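Local coordinates for protein putative diguanylate cyclase (GGDEF) with PAS/PAC domain (Rhodopseudomonas palustris, PDB 3LIF) that probably senses extracellular signals through its extracellular PDC-fold domain and, as part of a longer membrane protein, is predicted to make cyclic di-GMP from GTP, at residues Q12-T15 / E16-L20; T211-P214 / F215-L218. All coordinates share one frame; numbering follows the deposited sequence.

Contact 1: Q12-T15 / E16-L20; sequences QSET and EMRNL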
ATOM      1  N   GLN A  12     -20.772  -6.501 -20.836  1.00 39.95           N
ATOM      2  CA  GLN A  12     -20.455  -5.112 -20.618  1.00 40.90           C
ATOM      3  C   GLN A  12     -20.067  -4.954 -19.184  1.00 39.55           C
ATOM      4  O   GLN A  12     -19.330  -4.043 -18.795  1.00 39.91           O
ATOM      5  CB  GLN A  12     -21.668  -4.215 -20.857  1.00 42.02           C
ATOM      6  CG  GLN A  12     -22.509  -4.621 -22.044  1.00 49.46           C
ATOM      7  CD  GLN A  12     -23.582  -3.571 -22.385  1.00 57.48           C
ATOM      8  OE1 GLN A  12     -24.503  -3.270 -21.571  1.00 60.90           O
ATOM      9  NE2 GLN A  12     -23.468  -3.009 -23.593  1.00 57.29           N
ATOM     10  N   SER A  13     -20.602  -5.813 -18.353  1.00 37.84           N
ATOM     11  CA  SER A  13     -20.223  -5.685 -16.995  1.00 37.09           C
ATOM     12  C   SER A  13     -18.718  -6.095 -16.868  1.00 36.95           C
ATOM     13  O   SER A  13     -17.918  -5.352 -16.284  1.00 35.69           O
ATOM     14  CB  SER A  13     -21.136  -6.506 -16.124  1.00 36.13           C
ATOM     15  OG  SER A  13     -20.429  -6.755 -14.941  1.00 38.84           O
ATOM     16  N   GLU A  14     -18.343  -7.238 -17.463  1.00 35.92           N
ATOM     17  CA  GLU A  14     -16.955  -7.649 -17.502  1.00 36.04           C
ATOM     18  C   GLU A  14     -16.139  -6.500 -18.076  1.00 36.73           C
ATOM     19  O   GLU A  14     -15.112  -6.112 -17.535  1.00 37.92           O
ATOM     20  CB  GLU A  14     -16.751  -8.929 -18.319  1.00 35.29           C
ATOM     21  CG  GLU A  14     -15.305  -9.368 -18.420  1.00 36.10           C
ATOM     22  CD  GLU A  14     -15.083 -10.646 -19.247  1.00 39.39           C
ATOM     23  OE1 GLU A  14     -15.945 -11.560 -19.219  1.00 40.30           O
ATOM     24  OE2 GLU A  14     -14.021 -10.746 -19.915  1.00 38.54           O
ATOM     25  N   THR A  15     -16.577  -5.912 -19.167  1.00 36.69           N
ATOM     26  CA  THR A  15     -15.824  -4.781 -19.625  1.00 36.55           C
ATOM     27  C   THR A  15     -15.727  -3.674 -18.554  1.00 37.11           C
ATOM     28  O   THR A  15     -14.704  -3.015 -18.457  1.00 37.84           O
ATOM     29  CB  THR A  15     -16.341  -4.266 -20.996  1.00 36.37           C
ATOM     30  OG1 THR A  15     -16.053  -5.256 -21.961  1.00 36.61           O
ATOM     31  CG2 THR A  15     -15.607  -3.016 -21.458  1.00 33.74           C
ATOM     32  N   GLU A  16     -16.756  -3.413 -17.763  1.00 37.00           N
ATOM     33  CA  GLU A  16     -16.610  -2.236 -16.910  1.00 38.11           C
ATOM     34  C   GLU A  16     -15.657  -2.570 -15.795  1.00 37.15           C
ATOM     35  O   GLU A  16     -14.893  -1.710 -15.362  1.00 37.24           O
ATOM     36  CB  GLU A  16     -17.909  -1.755 -16.287  1.00 38.51           C
ATOM     37  CG  GLU A  16     -18.991  -1.373 -17.253  1.00 44.18           C
ATOM     38  CD  GLU A  16     -20.366  -1.406 -16.567  1.00 52.15           C
ATOM     39  OE1 GLU A  16     -20.462  -1.914 -15.396  1.00 56.09           O
ATOM     40  OE2 GLU A  16     -21.337  -0.933 -17.195  1.00 52.16           O
HETATM   41  N   MSE A  17     -15.751  -3.814 -15.324  1.00 36.18           N
HETATM   42  CA  MSE A  17     -14.912  -4.322 -14.278  1.00 35.61           C
HETATM   43  C   MSE A  17     -13.482  -4.273 -14.772  1.00 34.83           C
HETATM   44  O   MSE A  17     -12.633  -3.726 -14.083  1.00 34.79           O
HETATM   45  CB  MSE A  17     -15.269  -5.746 -13.908  1.00 36.50           C
HETATM   46  CG  MSE A  17     -16.698  -5.951 -13.464  1.00 41.02           C
HETATM   47 SE   MSE A  17     -16.938  -5.169 -11.750  1.00 54.25          SE
HETATM   48  CE  MSE A  17     -16.867  -6.910 -10.818  1.00 53.60           C
ATOM     49  N   ARG A  18     -13.200  -4.792 -15.965  1.00 33.29           N
ATOM     50  CA  ARG A  18     -11.812  -4.776 -16.416  1.00 32.39           C
ATOM     51  C   ARG A  18     -11.293  -3.338 -16.475  1.00 32.69           C
ATOM     52  O   ARG A  18     -10.155  -3.089 -16.076  1.00 32.58           O
ATOM     53  CB  ARG A  18     -11.551  -5.611 -17.701  1.00 30.91           C
ATOM     54  CG  ARG A  18     -11.824  -7.072 -17.442  1.00 30.49           C
ATOM     55  CD  ARG A  18     -11.971  -8.006 -18.677  1.00 28.65           C
ATOM     56  NE  ARG A  18     -10.728  -8.743 -18.824  1.00 30.52           N
ATOM     57  CZ  ARG A  18     -10.572 -10.057 -18.808  1.00 31.54           C
ATOM     58  NH1 ARG A  18     -11.603 -10.894 -18.725  1.00 28.63           N
ATOM     59  NH2 ARG A  18      -9.341 -10.535 -18.917  1.00 35.19           N
ATOM     60  N   ASN A  19     -12.110  -2.369 -16.891  1.00 33.25           N
ATOM     61  CA  ASN A  19     -11.572  -0.995 -16.940  1.00 34.55           C
ATOM     62  C   ASN A  19     -11.402  -0.499 -15.564  1.00 33.14           C
ATOM     63  O   ASN A  19     -10.451   0.161 -15.275  1.00 33.14           O
ATOM     64  CB  ASN A  19     -12.419   0.010 -17.746  1.00 35.83           C
ATOM     65  CG  ASN A  19     -12.720  -0.487 -19.172  1.00 43.29           C
ATOM     66  OD1 ASN A  19     -13.688  -0.025 -19.806  1.00 52.14           O
ATOM     67  ND2 ASN A  19     -11.927  -1.470 -19.669  1.00 46.14           N
ATOM     68  N   LEU A  20     -12.341  -0.822 -14.700  1.00 32.57           N
ATOM     69  CA  LEU A  20     -12.286  -0.294 -13.357  1.00 32.98           C
ATOM     70  C   LEU A  20     -10.958  -0.725 -12.617  1.00 33.11           C
ATOM     71  O   LEU A  20     -10.247   0.097 -12.012  1.00 31.89           O
ATOM     72  CB  LEU A  20     -13.543  -0.724 -12.628  1.00 32.27           C
ATOM     73  CG  LEU A  20     -13.552  -0.162 -11.236  1.00 33.89           C
ATOM     74  CD1 LEU A  20     -13.049   1.273 -11.262  1.00 33.12           C
ATOM     75  CD2 LEU A  20     -14.950  -0.306 -10.628  1.00 35.87           C
TER
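Glu14 and Arg18 lie side by side one helical turn apart and pair as a salt bridge, Glu14 OE2 standing 2.7 Å from Arg18 NH1. The carboxylate oxygen comes to the edge of the guanidinium, near its plane, but the N-H points poorly at it (129°) and the hydrogen bond is weak. The two planes are turned 36° against each other. Glu14 reaches this position as an extended chain, CG anti to the backbone N (chi1 178°), while Arg18 bends at chi3. Before the charges meet, the aliphatic stems already touch, with Glu14 CG 3.6 Å from Arg18 CD.

Beneath the pair runs the helix ladder: Arg18 N gives a nearly straight bond to Glu14 O at 2.8 Å, and Met17 N does the same to Ser13 O. Further out, Tyr208 of strand 206-212 packs against Glu14, Met17 (a selenomethionine) and Arg18, and a citrate, probably from the crystallisation liquor, accepts a hydrogen bond from Arg18 NH2. The weak, off-line N-H suggests a pairing that is mainly electrostatic, in which the carboxylate is likely to offset part of the guanidinium charge while Glu14 and Tyr208 limit the swing of Arg18.

Contact 2: T211-P214 / F215-L218; sequences TVSP and FDGL
Ser213 OG is gripped by two backbone amides of the turn that follows it: Phe215 N donates at 2.8 Å and Asp216 N at 3.2 Å, both with N-H angles of 148°. The hydroxyl gets there because chi1 sets it opposite its own nitrogen (168°), beside the carbonyl carbon and over the chain as it turns back. From the same residue, Ser213 O accepts from Gly217 N at 3.0 Å, a bent bond in which the donor stands above the carbonyl plane, and Ser213 N gives a straight bond to Leu218 O at 2.9 Å. One serine therefore ties the loop together through its amide, its carbonyl and its side chain. With an alanine at this position the amides of Phe215 and Asp216 would probably lose their shared acceptor, and the turn one of its ties.

Asp216 adds a second clasp. Its OD1 accepts from Leu218 N at 2.8 Å, on the anti side and somewhat out of the carboxylate plane. Its other oxygen, OD2, makes a salt bridge to Lys220 on strand 219-226. Gly217 sits between these bonds with positive phi (79°), a backbone shape that favours glycine.

On the outer part of the turn, Pro214 CD meets Phe215 CD2 at 3.9 Å, the two side chains crossing obliquely. The phenylalanine ring goes on to touch Leu178 and Gln181 of strand 178-182. At the strand end Val212 CG1 rests 3.6 Å from Gly217 O. An ST turn at Ser213 followed by an Asx turn at Asp216 shapes the loop of a beta hairpin joining antiparallel strands 206-212 and 219-226 in the histidine kinase sensor domain.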
ATOM      1  N   THR A 211     -15.725 -16.351  -8.484  1.00 31.15           N
ATOM      2  CA  THR A 211     -15.039 -16.852  -7.293  1.00 30.77           C
ATOM      3  C   THR A 211     -15.850 -16.585  -6.028  1.00 31.41           C
ATOM      4  O   THR A 211     -16.930 -16.013  -6.072  1.00 32.58           O
ATOM      5  CB  THR A 211     -13.640 -16.199  -7.183  1.00 30.58           C
ATOM      6  OG1 THR A 211     -12.882 -16.898  -6.224  1.00 31.71           O
ATOM      7  CG2 THR A 211     -13.742 -14.784  -6.723  1.00 29.92           C
ATOM      8  N   VAL A 212     -15.368 -17.022  -4.881  1.00 31.77           N
ATOM      9  CA  VAL A 212     -16.132 -16.812  -3.670  1.00 30.78           C
ATOM     10  C   VAL A 212     -15.395 -15.771  -2.812  1.00 31.35           C
ATOM     11  O   VAL A 212     -14.212 -15.877  -2.586  1.00 31.94           O
ATOM     12  CB  VAL A 212     -16.306 -18.131  -2.835  1.00 30.96           C
ATOM     13  CG1 VAL A 212     -17.045 -17.837  -1.540  1.00 31.25           C
ATOM     14  CG2 VAL A 212     -17.018 -19.220  -3.592  1.00 26.36           C
ATOM     15  N   SER A 213     -16.098 -14.770  -2.313  1.00 31.49           N
ATOM     16  CA  SER A 213     -15.484 -13.803  -1.454  1.00 31.20           C
ATOM     17  C   SER A 213     -15.112 -14.465  -0.176  1.00 31.81           C
ATOM     18  O   SER A 213     -15.909 -15.154   0.450  1.00 33.00           O
ATOM     19  CB  SER A 213     -16.437 -12.660  -1.139  1.00 31.15           C
ATOM     20  OG  SER A 213     -15.919 -11.861  -0.082  1.00 32.80           O
ATOM     21  N   PRO A 214     -13.898 -14.217   0.257  1.00 31.80           N
ATOM     22  CA  PRO A 214     -13.488 -14.683   1.543  1.00 32.21           C
ATOM     23  C   PRO A 214     -14.014 -13.771   2.641  1.00 32.60           C
ATOM     24  O   PRO A 214     -13.879 -14.098   3.823  1.00 32.64           O
ATOM     25  CB  PRO A 214     -11.959 -14.577   1.477  1.00 31.78           C
ATOM     26  CG  PRO A 214     -11.655 -13.919   0.165  1.00 31.05           C
ATOM     27  CD  PRO A 214     -12.885 -13.390  -0.390  1.00 31.09           C
ATOM     28  N   PHE A 215     -14.586 -12.632   2.277  1.00 33.27           N
ATOM     29  CA  PHE A 215     -15.015 -11.690   3.311  1.00 34.01           C
ATOM     30  C   PHE A 215     -16.455 -11.886   3.680  1.00 34.79           C
ATOM     31  O   PHE A 215     -16.813 -11.686   4.811  1.00 35.55           O
ATOM     32  CB  PHE A 215     -14.780 -10.252   2.916  1.00 32.98           C
ATOM     33  CG  PHE A 215     -13.370  -9.971   2.594  1.00 33.79           C
ATOM     34  CD1 PHE A 215     -12.427  -9.890   3.608  1.00 31.62           C
ATOM     35  CD2 PHE A 215     -12.959  -9.842   1.266  1.00 34.50           C
ATOM     36  CE1 PHE A 215     -11.101  -9.640   3.330  1.00 32.07           C
ATOM     37  CE2 PHE A 215     -11.625  -9.579   0.953  1.00 34.20           C
ATOM     38  CZ  PHE A 215     -10.686  -9.472   1.996  1.00 35.74           C
ATOM     39  N   ASP A 216     -17.281 -12.308   2.746  1.00 35.63           N
ATOM     40  CA  ASP A 216     -18.679 -12.429   3.061  1.00 36.10           C
ATOM     41  C   ASP A 216     -19.251 -13.705   2.484  1.00 36.92           C
ATOM     42  O   ASP A 216     -20.446 -13.923   2.575  1.00 38.15           O
ATOM     43  CB  ASP A 216     -19.453 -11.210   2.534  1.00 35.15           C
ATOM     44  CG  ASP A 216     -19.351 -11.044   1.028  1.00 36.56           C
ATOM     45  OD1 ASP A 216     -19.144 -12.043   0.314  1.00 37.63           O
ATOM     46  OD2 ASP A 216     -19.508  -9.906   0.518  1.00 38.40           O
ATOM     47  N   GLY A 217     -18.432 -14.547   1.854  1.00 36.70           N
ATOM     48  CA  GLY A 217     -18.950 -15.836   1.464  1.00 35.98           C
ATOM     49  C   GLY A 217     -19.788 -15.784   0.214  1.00 36.30           C
ATOM     50  O   GLY A 217     -20.281 -16.790  -0.231  1.00 37.73           O
ATOM     51  N   LEU A 218     -19.953 -14.642  -0.400  1.00 35.69           N
ATOM     52  CA  LEU A 218     -20.823 -14.612  -1.550  1.00 35.75           C
ATOM     53  C   LEU A 218     -20.102 -14.994  -2.818  1.00 35.93           C
ATOM     54  O   LEU A 218     -18.889 -14.866  -2.906  1.00 35.82           O
ATOM     55  CB  LEU A 218     -21.410 -13.221  -1.741  1.00 36.11           C
ATOM     56  CG  LEU A 218     -22.375 -12.857  -0.645  1.00 36.29           C
ATOM     57  CD1 LEU A 218     -22.680 -11.390  -0.730  1.00 33.33           C
ATOM     58  CD2 LEU A 218     -23.596 -13.714  -0.883  1.00 38.32           C
TER

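Contact 1 comes first along the chain, within the long N-terminal helix 5-47, and contact 2 follows far downstream, in the hairpin between strands 206-212 and 219-226. Their centres lie 20 Å apart, with about 9 Å between nearest atoms, so they do not touch. Strand 206-212 connects them: its Tyr208 packs on the helix, while its far end runs into the turn of contact 2. Both thus belong to the part of the molecule built on the second five-stranded antiparallel sheet, of strand order 2-1-5-4-3, with the helix running past it. This matches a double-PDC (dCache-type) sensor, in which one long helix accompanies two PAS-like sheets in tandem.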